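Local coordinates for protein N-terminal acetyltransferase B complex subunit MDM20 (Candida albicans, PDB 5K04) that probably serves as the non-catalytic, auxiliary subunit of the NatB complex, which acetylates the N-termini of proteins, at residues A[152-157]-A[191-196]. Sequence-based numbering, arbitrary orientation.
Sequences SFHLLL and YTLFLS
Leu-193 lays its CD1 methyl over one face of the His-154 imidazole in a CH-pi contact, 3.9 Å from the ring centroid and 27° off the normal. The methyl sits toward the rim, with CG and CD2 of the histidine its nearest ring atoms, while Leu-193 CD2 lies closer to the CE1 and ND1 part, 4.0 Å from His-154 CE1. The two methyls of the fork are thus shared out over the ring, and the two side chains cross at about a right angle. His-154 reaches across with CG anti to the backbone N (chi1 163°), and its NE2 is hydrogen-bonded to OE1 of Glu-493 in helix 489-503, a bond that would limit rotation of the imidazole and may favour a polarised or protonated ring.

Beside this pair Phe-194 enters edge first. Its CE1 comes to 3.6 Å from the backbone N of His-154, near the plane of the phenyl ring, and CZ lies 4.0 Å from His-154 CB. Helix 143-157 meets here the end of helix 185-192, where a type I beta turn from Thr-192 to Leu-195 holds Leu-193 and Phe-194 at its two central positions; the all-helical setting is consistent with the TPR-like superhelix expected of MDM20/NAA25 proteins.

Leu-157, one helical turn beyond Phe-153, brings CD1 to the edge of the Phe-194 ring, 4.1 Å from Phe-194 CE1, the leucine running obliquely to the ring. Phe-153 contributes its CB, 4.0 Å from Phe-194 CE1, whereas its own ring swings away (CG anti to the carbonyl carbon, chi1 -81°) to pack on Leu-171 and Leu-175 of helix 162-177. Within the turn, Leu-193 CB lies over the centre of one face of the Phe-194 ring, and the carbonyl O of Phe-194 accepts a hydrogen bond from Asn-169 ND2.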
ATOM      1  N   SER A 152      -2.027 -20.313 -15.199  1.00 43.65           N
ATOM      2  CA  SER A 152      -3.385 -19.994 -14.774  1.00 38.90           C
ATOM      3  C   SER A 152      -3.968 -21.086 -13.886  1.00 42.38           C
ATOM      4  O   SER A 152      -4.888 -20.807 -13.111  1.00 30.07           O
ATOM      5  CB  SER A 152      -4.282 -19.759 -15.996  1.00 31.64           C
ATOM      6  OG  SER A 152      -4.535 -20.961 -16.711  1.00 25.52           O
ATOM      7  N   PHE A 153      -3.449 -22.320 -13.980  1.00 47.92           N
ATOM      8  CA  PHE A 153      -3.915 -23.388 -13.095  1.00 40.17           C
ATOM      9  C   PHE A 153      -3.394 -23.201 -11.682  1.00 35.27           C
ATOM     10  O   PHE A 153      -4.094 -23.507 -10.710  1.00 33.97           O
ATOM     11  CB  PHE A 153      -3.486 -24.750 -13.628  1.00 40.86           C
ATOM     12  CG  PHE A 153      -4.370 -25.272 -14.707  1.00 41.07           C
ATOM     13  CD1 PHE A 153      -5.657 -25.692 -14.418  1.00 37.15           C
ATOM     14  CD2 PHE A 153      -3.930 -25.315 -16.023  1.00 38.71           C
ATOM     15  CE1 PHE A 153      -6.507 -26.159 -15.428  1.00 40.77           C
ATOM     16  CE2 PHE A 153      -4.757 -25.783 -17.036  1.00 43.30           C
ATOM     17  CZ  PHE A 153      -6.053 -26.209 -16.740  1.00 41.71           C
ATOM     18  N   HIS A 154      -2.169 -22.701 -11.560  1.00 42.49           N
ATOM     19  CA  HIS A 154      -1.656 -22.277 -10.266  1.00 48.15           C
ATOM     20  C   HIS A 154      -2.494 -21.149  -9.673  1.00 48.17           C
ATOM     21  O   HIS A 154      -2.809 -21.164  -8.477  1.00 37.26           O
ATOM     22  CB  HIS A 154      -0.209 -21.821 -10.401  1.00 39.51           C
ATOM     23  CG  HIS A 154       0.256 -21.018  -9.235  1.00 49.77           C
ATOM     24  ND1 HIS A 154       0.384 -21.554  -7.972  1.00 51.96           N
ATOM     25  CD2 HIS A 154       0.594 -19.714  -9.127  1.00 48.49           C
ATOM     26  CE1 HIS A 154       0.803 -20.620  -7.140  1.00 46.81           C
ATOM     27  NE2 HIS A 154       0.937 -19.494  -7.816  1.00 54.12           N
ATOM     28  N   LEU A 155      -2.823 -20.136 -10.489  1.00 51.24           N
ATOM     29  CA  LEU A 155      -3.671 -19.039 -10.031  1.00 47.96           C
ATOM     30  C   LEU A 155      -4.979 -19.558  -9.459  1.00 47.08           C
ATOM     31  O   LEU A 155      -5.417 -19.115  -8.390  1.00 28.43           O
ATOM     32  CB  LEU A 155      -3.950 -18.079 -11.176  1.00 42.00           C
ATOM     33  CG  LEU A 155      -2.761 -17.269 -11.701  1.00 45.38           C
ATOM     34  CD1 LEU A 155      -3.280 -16.265 -12.733  1.00 49.93           C
ATOM     35  CD2 LEU A 155      -2.001 -16.547 -10.554  1.00 36.81           C
ATOM     36  N   LEU A 156      -5.609 -20.507 -10.166  1.00 50.00           N
ATOM     37  CA  LEU A 156      -6.862 -21.106  -9.706  1.00 49.69           C
ATOM     38  C   LEU A 156      -6.663 -21.848  -8.397  1.00 46.89           C
ATOM     39  O   LEU A 156      -7.478 -21.733  -7.476  1.00 42.08           O
ATOM     40  CB  LEU A 156      -7.394 -22.081 -10.755  1.00 50.85           C
ATOM     41  CG  LEU A 156      -8.184 -21.567 -11.936  1.00 52.28           C
ATOM     42  CD1 LEU A 156      -8.458 -22.729 -12.894  1.00 44.11           C
ATOM     43  CD2 LEU A 156      -9.480 -20.929 -11.440  1.00 50.85           C
ATOM     44  N   LEU A 157      -5.583 -22.633  -8.311  1.00 49.80           N
ATOM     45  CA  LEU A 157      -5.266 -23.384  -7.100  1.00 54.03           C
ATOM     46  C   LEU A 157      -5.147 -22.485  -5.880  1.00 58.47           C
ATOM     47  O   LEU A 157      -5.259 -22.972  -4.747  1.00 58.88           O
ATOM     48  CB  LEU A 157      -3.959 -24.152  -7.289  1.00 48.63           C
ATOM     49  CG  LEU A 157      -4.091 -25.435  -8.094  1.00 56.81           C
ATOM     50  CD1 LEU A 157      -2.720 -25.979  -8.462  1.00 55.95           C
ATOM     51  CD2 LEU A 157      -4.876 -26.433  -7.278  1.00 56.92           C
ATOM     52  N   TYR A 191       6.751 -24.871 -13.527  1.00 40.20           N
ATOM     53  CA  TYR A 191       6.681 -26.312 -13.314  1.00 37.07           C
ATOM     54  C   TYR A 191       6.653 -26.641 -11.821  1.00 38.54           C
ATOM     55  O   TYR A 191       5.829 -27.447 -11.372  1.00 24.56           O
ATOM     56  CB  TYR A 191       7.872 -26.981 -14.029  1.00 32.31           C
ATOM     57  CG  TYR A 191       7.814 -28.482 -14.101  1.00 37.54           C
ATOM     58  CD1 TYR A 191       6.621 -29.136 -14.340  1.00 39.43           C
ATOM     59  CD2 TYR A 191       8.958 -29.254 -13.943  1.00 41.55           C
ATOM     60  CE1 TYR A 191       6.558 -30.514 -14.390  1.00 36.48           C
ATOM     61  CE2 TYR A 191       8.903 -30.643 -14.007  1.00 38.68           C
ATOM     62  CZ  TYR A 191       7.706 -31.268 -14.230  1.00 37.05           C
ATOM     63  OH  TYR A 191       7.655 -32.653 -14.297  1.00 32.83           O
ATOM     64  N   THR A 192       7.529 -25.993 -11.026  1.00 42.70           N
ATOM     65  CA  THR A 192       7.602 -26.284  -9.592  1.00 36.71           C
ATOM     66  C   THR A 192       6.302 -25.969  -8.869  1.00 36.84           C
ATOM     67  O   THR A 192       6.073 -26.501  -7.778  1.00 27.45           O
ATOM     68  CB  THR A 192       8.718 -25.496  -8.914  1.00 32.01           C
ATOM     69  OG1 THR A 192       8.415 -24.102  -8.984  1.00 22.49           O
ATOM     70  CG2 THR A 192      10.068 -25.779  -9.568  1.00 35.40           C
ATOM     71  N   LEU A 193       5.443 -25.123  -9.449  1.00 42.03           N
ATOM     72  CA  LEU A 193       4.176 -24.813  -8.792  1.00 38.28           C
ATOM     73  C   LEU A 193       3.266 -26.030  -8.678  1.00 36.76           C
ATOM     74  O   LEU A 193       2.319 -26.001  -7.893  1.00 32.21           O
ATOM     75  CB  LEU A 193       3.445 -23.695  -9.538  1.00 35.80           C
ATOM     76  CG  LEU A 193       4.227 -22.386  -9.692  1.00 41.77           C
ATOM     77  CD1 LEU A 193       3.493 -21.472 -10.667  1.00 36.19           C
ATOM     78  CD2 LEU A 193       4.435 -21.698  -8.322  1.00 33.73           C
ATOM     79  N   PHE A 194       3.528 -27.102  -9.426  1.00 40.93           N
ATOM     80  CA  PHE A 194       2.665 -28.281  -9.405  1.00 41.90           C
ATOM     81  C   PHE A 194       3.355 -29.509  -8.830  1.00 40.92           C
ATOM     82  O   PHE A 194       2.810 -30.615  -8.928  1.00 29.27           O
ATOM     83  CB  PHE A 194       2.150 -28.572 -10.816  1.00 38.15           C
ATOM     84  CG  PHE A 194       1.578 -27.363 -11.491  1.00 40.51           C
ATOM     85  CD1 PHE A 194       0.347 -26.855 -11.093  1.00 36.25           C
ATOM     86  CD2 PHE A 194       2.289 -26.701 -12.480  1.00 35.85           C
ATOM     87  CE1 PHE A 194      -0.180 -25.717 -11.692  1.00 41.44           C
ATOM     88  CE2 PHE A 194       1.774 -25.555 -13.071  1.00 42.11           C
ATOM     89  CZ  PHE A 194       0.530 -25.069 -12.686  1.00 35.70           C
ATOM     90  N   LEU A 195       4.536 -29.340  -8.231  1.00 44.11           N
ATOM     91  CA  LEU A 195       5.379 -30.443  -7.812  1.00 37.08           C
ATOM     92  C   LEU A 195       5.445 -30.556  -6.297  1.00 41.62           C
ATOM     93  O   LEU A 195       5.375 -29.560  -5.574  1.00 32.40           O
ATOM     94  CB  LEU A 195       6.797 -30.275  -8.341  1.00 37.26           C
ATOM     95  CG  LEU A 195       6.958 -30.278  -9.851  1.00 41.04           C
ATOM     96  CD1 LEU A 195       8.437 -30.165 -10.168  1.00 36.55           C
ATOM     97  CD2 LEU A 195       6.334 -31.553 -10.463  1.00 33.46           C
ATOM     98  N   SER A 196       5.644 -31.785  -5.828  1.00 47.87           N
ATOM     99  CA  SER A 196       5.919 -31.996  -4.422  1.00 39.33           C
ATOM    100  C   SER A 196       7.340 -31.553  -4.095  1.00 38.71           C
ATOM    101  O   SER A 196       8.184 -31.339  -4.972  1.00 28.20           O
ATOM    102  CB  SER A 196       5.738 -33.469  -4.048  1.00 35.34           C
ATOM    103  OG  SER A 196       6.728 -34.278  -4.669  1.00 28.09           O
TER